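Local coordinates for protein OxyR (Porphyromonas gingivalis, PDB 3HO7) that probably acts as a redox-sensitive, DNA-binding transcriptional activator of the LysR family, seen here as its regulatory domain alone, at residues 35-39 with 40-44; 191-194 with 195-199; 200-203 with 204-208. All coordinates share one frame; numbering follows the deposited sequence.

Contact 1. Residues 35-39 with 40-44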
loop_
_atom_site.group_PDB
_atom_site.type_symbol
_atom_site.label_atom_id
_atom_site.label_comp_id
_atom_site.label_asym_id
_atom_site.label_seq_id
_atom_site.Cartn_x
_atom_site.Cartn_y
_atom_site.Cartn_z
ATOM N N LYS A 35 -24.656 -8.074 -4.025
ATOM C CA LYS A 35 -26.106 -8.209 -3.904
ATOM C C LYS A 35 -26.895 -7.153 -4.681
ATOM O O LYS A 35 -27.953 -7.450 -5.234
ATOM C CB LYS A 35 -26.527 -8.224 -2.428
ATOM C CG LYS A 35 -25.997 -7.060 -1.609
ATOM C CD LYS A 35 -26.508 -7.116 -0.175
ATOM C CE LYS A 35 -26.002 -8.353 0.555
ATOM N NZ LYS A 35 -26.612 -9.608 0.030
ATOM N N GLU A 36 -26.384 -5.927 -4.731
ATOM C CA GLU A 36 -27.088 -4.840 -5.417
ATOM C C GLU A 36 -26.703 -4.682 -6.888
ATOM O O GLU A 36 -27.515 -4.239 -7.703
ATOM C CB GLU A 36 -26.889 -3.507 -4.686
ATOM C CG GLU A 36 -28.129 -2.999 -3.963
ATOM C CD GLU A 36 -28.345 -3.659 -2.619
ATOM O OE1 GLU A 36 -27.460 -3.532 -1.748
ATOM O OE2 GLU A 36 -29.406 -4.293 -2.427
ATOM N N LEU A 37 -25.468 -5.035 -7.225
ATOM C CA LEU A 37 -24.965 -4.822 -8.580
ATOM C C LEU A 37 -24.853 -6.118 -9.380
ATOM O O LEU A 37 -24.127 -6.184 -10.373
ATOM C CB LEU A 37 -23.613 -4.103 -8.543
ATOM C CG LEU A 37 -23.628 -2.684 -7.973
ATOM C CD1 LEU A 37 -22.228 -2.092 -7.960
ATOM C CD2 LEU A 37 -24.579 -1.798 -8.763
ATOM N N ALA A 38 -25.579 -7.144 -8.946
ATOM C CA ALA A 38 -25.587 -8.423 -9.646
ATOM C C ALA A 38 -25.963 -8.233 -11.111
ATOM O O ALA A 38 -26.925 -7.534 -11.429
ATOM C CB ALA A 38 -26.546 -9.390 -8.972
ATOM N N GLY A 39 -25.197 -8.859 -11.999
ATOM C CA GLY A 39 -25.437 -8.746 -13.433
ATOM C C GLY A 39 -24.478 -7.777 -14.093
ATOM O O GLY A 39 -24.497 -7.599 -15.310
ATOM N N LEU A 40 -23.633 -7.151 -13.279
ATOM C CA LEU A 40 -22.670 -6.166 -13.759
ATOM C C LEU A 40 -21.244 -6.614 -13.454
ATOM O O LEU A 40 -20.942 -7.017 -12.330
ATOM C CB LEU A 40 -22.933 -4.811 -13.098
ATOM C CG LEU A 40 -21.999 -3.660 -13.471
ATOM C CD1 LEU A 40 -22.408 -3.052 -14.803
ATOM C CD2 LEU A 40 -22.001 -2.602 -12.380
ATOM N N GLU A 41 -20.370 -6.546 -14.453
ATOM C CA GLU A 41 -18.961 -6.851 -14.244
ATOM C C GLU A 41 -18.202 -5.590 -13.848
ATOM O O GLU A 41 -18.145 -4.624 -14.607
ATOM C CB GLU A 41 -18.333 -7.457 -15.499
ATOM C CG GLU A 41 -16.886 -7.878 -15.297
ATOM C CD GLU A 41 -16.095 -7.912 -16.588
ATOM O OE1 GLU A 41 -14.932 -8.370 -16.558
ATOM O OE2 GLU A 41 -16.629 -7.476 -17.630
ATOM N N ILE A 42 -17.612 -5.609 -12.659
ATOM C CA ILE A 42 -16.930 -4.434 -12.129
ATOM C C ILE A 42 -15.414 -4.581 -12.144
ATOM O O ILE A 42 -14.864 -5.485 -11.516
ATOM C CB ILE A 42 -17.379 -4.130 -10.689
ATOM C CG1 ILE A 42 -18.882 -3.848 -10.651
ATOM C CG2 ILE A 42 -16.600 -2.952 -10.127
ATOM C CD1 ILE A 42 -19.429 -3.664 -9.254
ATOM N N HIS A 43 -14.745 -3.682 -12.857
ATOM C CA HIS A 43 -13.288 -3.667 -12.891
ATOM C C HIS A 43 -12.736 -2.572 -11.987
ATOM O O HIS A 43 -12.785 -1.392 -12.329
ATOM C CB HIS A 43 -12.781 -3.473 -14.321
ATOM C CG HIS A 43 -12.770 -4.731 -15.131
ATOM N ND1 HIS A 43 -13.915 -5.289 -15.657
ATOM C CD2 HIS A 43 -11.749 -5.538 -15.508
ATOM C CE1 HIS A 43 -13.602 -6.388 -16.321
ATOM N NE2 HIS A 43 -12.294 -6.561 -16.247
ATOM N N VAL A 44 -12.218 -2.973 -10.832
ATOM C CA VAL A 44 -11.634 -2.034 -9.885
ATOM C C VAL A 44 -10.155 -1.829 -10.175
ATOM O O VAL A 44 -9.441 -2.776 -10.504
ATOM C CB VAL A 44 -11.775 -2.534 -8.438
ATOM C CG1 VAL A 44 -11.051 -1.596 -7.480
ATOM C CG2 VAL A 44 -13.243 -2.671 -8.064
#
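Leu37 and Leu40 are the first and last residues of a type II beta turn, with Ala38 and Gly39 at its corners, and one backbone hydrogen bond closes it. The N of Leu40 lies 3.1 Å from the O of Leu37, with an N-H...O angle of 135°, so the bond is bent. In the third turn position Gly39 has a phi of 102°, where a CB would be jammed against the carbonyl oxygen of Ala38.

The apolar contact runs between methyl groups. CD1 of Leu37 meets CD1 of Ile42 at 3.5 Å, tighter than usual for two carbons, and the two side chains cross at about a right angle. Leu37 CG is anti to its carbonyl carbon (chi1 -64°), which carries the branch across the turn toward the strand. Leu40 adds a looser approach, its CD2 4.4 Å from Leu37 CB.

Around the turn, Ile42 also packs on Trp33 and Leu37 on Leu209. Ile42, His43 and Val44 pair in a parallel ladder with a strand of the second subunit, so the sheet continues across the interface. The turn is the return from helix 22-36 into strand 40-46, the second half of a beta-alpha-beta unit in this periplasmic-binding-protein-like domain.

Contact 2. Residues 191-194 with 195-199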
loop_
_atom_site.group_PDB
_atom_site.type_symbol
_atom_site.label_atom_id
_atom_site.label_comp_id
_atom_site.label_asym_id
_atom_site.label_seq_id
_atom_site.Cartn_x
_atom_site.Cartn_y
_atom_site.Cartn_z
ATOM N N LEU A 191 -17.109 10.776 -5.326
ATOM C CA LEU A 191 -17.167 9.943 -6.520
ATOM C C LEU A 191 -17.147 10.836 -7.750
ATOM O O LEU A 191 -18.064 11.630 -7.966
ATOM C CB LEU A 191 -18.428 9.077 -6.522
ATOM C CG LEU A 191 -18.346 7.819 -7.393
ATOM C CD1 LEU A 191 -19.734 7.247 -7.642
ATOM C CD2 LEU A 191 -17.652 8.118 -8.709
ATOM N N ALA A 192 -16.097 10.709 -8.553
ATOM C CA ALA A 192 -15.921 11.575 -9.712
ATOM C C ALA A 192 -16.204 10.855 -11.027
ATOM O O ALA A 192 -16.038 9.639 -11.135
ATOM C CB ALA A 192 -14.518 12.164 -9.719
ATOM N N VAL A 193 -16.714 11.595 -11.998
ATOM C CA VAL A 193 -16.952 11.099 -13.350
ATOM C C VAL A 193 -16.763 12.217 -14.369
ATOM O O VAL A 193 -16.454 13.305 -14.017
ATOM C CB VAL A 193 -18.377 10.564 -13.536
ATOM C CG1 VAL A 193 -18.726 9.645 -12.450
ATOM C CG2 VAL A 193 -19.358 11.665 -13.532
ATOM N N ARG A 194 -17.016 11.939 -15.632
ATOM C CA ARG A 194 -17.088 12.970 -16.660
ATOM C C ARG A 194 -18.459 13.636 -16.625
ATOM O O ARG A 194 -19.450 13.017 -16.240
ATOM C CB ARG A 194 -16.815 12.376 -18.045
ATOM C CG ARG A 194 -15.340 12.161 -18.344
ATOM C CD ARG A 194 -15.125 11.549 -19.720
ATOM N NE ARG A 194 -15.847 12.259 -20.773
ATOM C CZ ARG A 194 -15.324 13.222 -21.527
ATOM N NH1 ARG A 194 -14.067 13.605 -21.345
ATOM N NH2 ARG A 194 -16.059 13.806 -22.464
ATOM N N GLN A 195 -18.516 14.902 -17.024
ATOM C CA GLN A 195 -19.775 15.636 -17.014
ATOM C C GLN A 195 -20.823 14.948 -17.878
ATOM O O GLN A 195 -21.996 14.888 -17.515
ATOM C CB GLN A 195 -19.569 17.072 -17.492
ATOM C CG GLN A 195 -18.680 17.901 -16.588
ATOM C CD GLN A 195 -18.634 19.357 -17.001
ATOM O OE1 GLN A 195 -17.567 19.969 -17.036
ATOM N NE2 GLN A 195 -19.794 19.920 -17.324
ATOM N N ASP A 196 -20.414 14.388 -19.005
ATOM C CA ASP A 196 -21.375 13.828 -19.952
ATOM C C ASP A 196 -21.719 12.361 -19.696
ATOM O O ASP A 196 -22.328 11.705 -20.539
ATOM C CB ASP A 196 -20.913 14.042 -21.398
ATOM C CG ASP A 196 -19.440 13.756 -21.592
ATOM O OD1 ASP A 196 -18.834 13.107 -20.716
ATOM O OD2 ASP A 196 -18.888 14.183 -22.627
ATOM N N TYR A 197 -21.295 11.844 -18.549
ATOM C CA TYR A 197 -21.465 10.431 -18.238
ATOM C C TYR A 197 -22.937 10.055 -18.376
ATOM O O TYR A 197 -23.780 10.524 -17.610
ATOM C CB TYR A 197 -20.958 10.127 -16.830
ATOM C CG TYR A 197 -21.007 8.663 -16.470
ATOM C CD1 TYR A 197 -20.284 7.726 -17.194
ATOM C CD2 TYR A 197 -21.767 8.218 -15.396
ATOM C CE1 TYR A 197 -20.326 6.384 -16.865
ATOM C CE2 TYR A 197 -21.813 6.879 -15.059
ATOM C CZ TYR A 197 -21.089 5.967 -15.795
ATOM O OH TYR A 197 -21.132 4.632 -15.461
ATOM N N SER A 198 -23.235 9.205 -19.355
ATOM C CA SER A 198 -24.613 8.936 -19.758
ATOM C C SER A 198 -25.258 7.742 -19.052
ATOM O O SER A 198 -26.123 7.074 -19.621
ATOM C CB SER A 198 -24.687 8.748 -21.279
ATOM O OG SER A 198 -26.029 8.706 -21.730
ATOM N N ARG A 199 -24.839 7.476 -17.818
ATOM C CA ARG A 199 -25.464 6.430 -17.008
ATOM C C ARG A 199 -25.897 6.999 -15.659
ATOM O O ARG A 199 -25.457 6.542 -14.602
ATOM C CB ARG A 199 -24.520 5.238 -16.819
ATOM C CG ARG A 199 -24.151 4.531 -18.118
ATOM C CD ARG A 199 -23.304 3.290 -17.871
ATOM N NE ARG A 199 -22.684 2.799 -19.100
ATOM C CZ ARG A 199 -23.166 1.807 -19.842
ATOM N NH1 ARG A 199 -24.281 1.186 -19.486
ATOM N NH2 ARG A 199 -22.530 1.436 -20.945
#
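With CG between the backbone N and the carbonyl carbon (chi1 43°), the carboxylate of Asp196 turns back toward Arg194, whose own chain bends at chi3 (50°) to bring its guanidinium alongside. The two side chains point the same way across a type I beta turn from Arg194 to Tyr197, which ends strand 184-194 and starts the loop to helix 200-211.

The turn is closed by a hydrogen bond from Tyr197 N to Arg194 O, 3.2 Å long. Val193 CG2 touches Tyr197 CB at 4.0 Å, the two side chains crossing at about a right angle. Both residues also pack on Met63, and Tyr197 reaches Leu202, so the Val193-Tyr197 side of the turn packs on strand 63-66 and helix 200-211. Gln195 OE1 accepts a hydrogen bond from Gly74 N, just ahead of strand 75-89.

The salt bridge joins partly exposed Arg194 to exposed Asp196. The guanidinium plane of Arg194 and the carboxylate plane of Asp196 are 34° apart, and the two bonds are uneven: Arg194 NE makes a weak one of 3.1 Å to Asp196 OD1, whereas Arg194 NH2 reaches the syn lone pair of Asp196 OD2 at 2.9 Å.

Contact 3. Residues 200-203 with 204-208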
loop_
_atom_site.group_PDB
_atom_site.type_symbol
_atom_site.label_atom_id
_atom_site.label_comp_id
_atom_site.label_asym_id
_atom_site.label_seq_id
_atom_site.Cartn_x
_atom_site.Cartn_y
_atom_site.Cartn_z
ATOM N N ARG A 200 -26.771 8.000 -15.715
ATOM C CA ARG A 200 -27.225 8.715 -14.526
ATOM C C ARG A 200 -27.844 7.807 -13.467
ATOM O O ARG A 200 -27.704 8.056 -12.270
ATOM C CB ARG A 200 -28.220 9.810 -14.920
ATOM C CG ARG A 200 -27.586 11.157 -15.225
ATOM C CD ARG A 200 -28.338 11.877 -16.333
ATOM N NE ARG A 200 -28.422 13.316 -16.102
ATOM C CZ ARG A 200 -27.371 14.122 -15.993
ATOM N NH1 ARG A 200 -26.141 13.631 -16.075
ATOM N NH2 ARG A 200 -27.551 15.420 -15.786
ATOM N N LYS A 201 -28.533 6.760 -13.907
ATOM C CA LYS A 201 -29.209 5.861 -12.979
ATOM C C LYS A 201 -28.210 4.980 -12.233
ATOM O O LYS A 201 -28.345 4.753 -11.030
ATOM C CB LYS A 201 -30.258 5.024 -13.713
ATOM C CG LYS A 201 -31.291 5.869 -14.444
ATOM C CD LYS A 201 -32.356 5.023 -15.126
ATOM C CE LYS A 201 -33.286 4.370 -14.114
ATOM N NZ LYS A 201 -34.455 3.720 -14.772
ATOM N N LEU A 202 -27.203 4.492 -12.950
ATOM C CA LEU A 202 -26.136 3.715 -12.332
ATOM C C LEU A 202 -25.326 4.600 -11.390
ATOM O O LEU A 202 -25.066 4.235 -10.243
ATOM C CB LEU A 202 -25.228 3.110 -13.403
ATOM C CG LEU A 202 -24.073 2.236 -12.913
ATOM C CD1 LEU A 202 -24.593 1.029 -12.143
ATOM C CD2 LEU A 202 -23.211 1.794 -14.084
ATOM N N ARG A 203 -24.930 5.767 -11.891
ATOM C CA ARG A 203 -24.217 6.756 -11.091
ATOM C C ARG A 203 -24.950 6.976 -9.775
ATOM O O ARG A 203 -24.348 6.935 -8.702
ATOM C CB ARG A 203 -24.102 8.070 -11.866
ATOM C CG ARG A 203 -23.352 9.188 -11.152
ATOM C CD ARG A 203 -23.322 10.437 -12.028
ATOM N NE ARG A 203 -22.767 11.603 -11.347
ATOM C CZ ARG A 203 -22.709 12.820 -11.882
ATOM N NH1 ARG A 203 -23.173 13.031 -13.106
ATOM N NH2 ARG A 203 -22.188 13.827 -11.192
ATOM N N GLU A 204 -26.255 7.205 -9.869
ATOM C CA GLU A 204 -27.091 7.416 -8.694
ATOM C C GLU A 204 -27.052 6.202 -7.766
ATOM O O GLU A 204 -26.966 6.345 -6.546
ATOM C CB GLU A 204 -28.531 7.725 -9.112
ATOM C CG GLU A 204 -29.488 7.950 -7.950
ATOM C CD GLU A 204 -30.834 8.489 -8.400
ATOM O OE1 GLU A 204 -30.949 8.908 -9.571
ATOM O OE2 GLU A 204 -31.778 8.495 -7.580
ATOM N N GLN A 205 -27.115 5.010 -8.351
ATOM C CA GLN A 205 -27.068 3.780 -7.570
ATOM C C GLN A 205 -25.720 3.641 -6.870
ATOM O O GLN A 205 -25.656 3.349 -5.675
ATOM C CB GLN A 205 -27.338 2.563 -8.459
ATOM C CG GLN A 205 -27.508 1.255 -7.693
ATOM C CD GLN A 205 -27.754 0.063 -8.604
ATOM O OE1 GLN A 205 -27.876 0.209 -9.821
ATOM N NE2 GLN A 205 -27.828 -1.125 -8.014
ATOM N N LEU A 206 -24.643 3.858 -7.618
ATOM C CA LEU A 206 -23.300 3.783 -7.053
ATOM C C LEU A 206 -23.146 4.717 -5.858
ATOM O O LEU A 206 -22.703 4.300 -4.788
ATOM C CB LEU A 206 -22.241 4.094 -8.115
ATOM C CG LEU A 206 -21.594 2.896 -8.815
ATOM C CD1 LEU A 206 -20.625 2.175 -7.885
ATOM C CD2 LEU A 206 -22.652 1.939 -9.343
ATOM N N ILE A 207 -23.517 5.979 -6.036
ATOM C CA ILE A 207 -23.420 6.946 -4.947
ATOM C C ILE A 207 -24.119 6.420 -3.697
ATOM O O ILE A 207 -23.561 6.450 -2.602
ATOM C CB ILE A 207 -24.008 8.310 -5.340
ATOM C CG1 ILE A 207 -23.195 8.929 -6.481
ATOM C CG2 ILE A 207 -24.047 9.242 -4.131
ATOM C CD1 ILE A 207 -23.711 10.277 -6.944
ATOM N N GLY A 208 -25.341 5.930 -3.866
ATOM C CA GLY A 208 -26.091 5.372 -2.749
ATOM C C GLY A 208 -25.386 4.207 -2.082
ATOM O O GLY A 208 -25.298 4.144 -0.856
HETATM O O HOH W 1 -29.132 1.437 -11.522
#
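Glu204 N reaches back to Arg200 O at 2.9 Å, the first of four successive i to i+4 backbone bonds between these residues. Its CB rests 3.3 Å from the same Arg200 O, while the extended side chain carries the carboxylate on outward.

Gln205 N bonds to Lys201 O in the same way. Its side chain is extended, with CG anti to the backbone N (chi1 -172°), which takes the amide out past Leu202 CD1. A water lies between Gln205 OE1 and Lys201 O, but at 2.4 Å from Gln205 OE1 it is implausibly close and its bond to Lys201 O is weak, so the bridge is doubtful. The amide's NE2 makes a weak hydrogen bond to Glu36 O.

Leu206 N lies 2.7 Å from Leu202 O in a nearly straight bond (172°), the shortest of the four. The two leucines lie side by side, pointing the same way, and Leu202 CD1 meets Leu206 CD2 at 3.5 Å. Both also pack on Met63 of strand 63-66.

Ile207 N binds Arg203 O at 3.0 Å, and Ile207 CG1 lies 3.2 Å from Arg203 O. The Arg203 chain is extended from CG to NE, and its NH2 forms salt bridges with Glu76 and Asp78 of strand 75-89. Ile207 packs on Leu191 and Leu80, and with Leu202 and Leu206 forms the apolar side of the helix that faces the sheet.

The repeating bonds are those of a regular alpha helix, here the amphipathic connection of the beta-alpha-beta unit formed with strands 184-194 and 225-227.

None of the three contacts is wholly core: contact 1 is partly buried, while contacts 2 and 3 lie at the surface. Contacts 1 and 2 join turns to strands of the same sheet, yet their nearest atoms stay about 7 Å apart; helix 200-211 of contact 3 touches both. It meets contact 1 where Leu37 CD2 comes within 3.4 Å of Gln205 NE2, and contact 2 where Val193 CG2 is 3.9 Å from Arg203 CZ. Chemistry follows place: a methyl contact beside the subunit interface in 35-44, a salt bridge within its own turn in 191-199, and in 200-208 helical backbone bonds, an apolar side and salt bridges that go to strand 75-89.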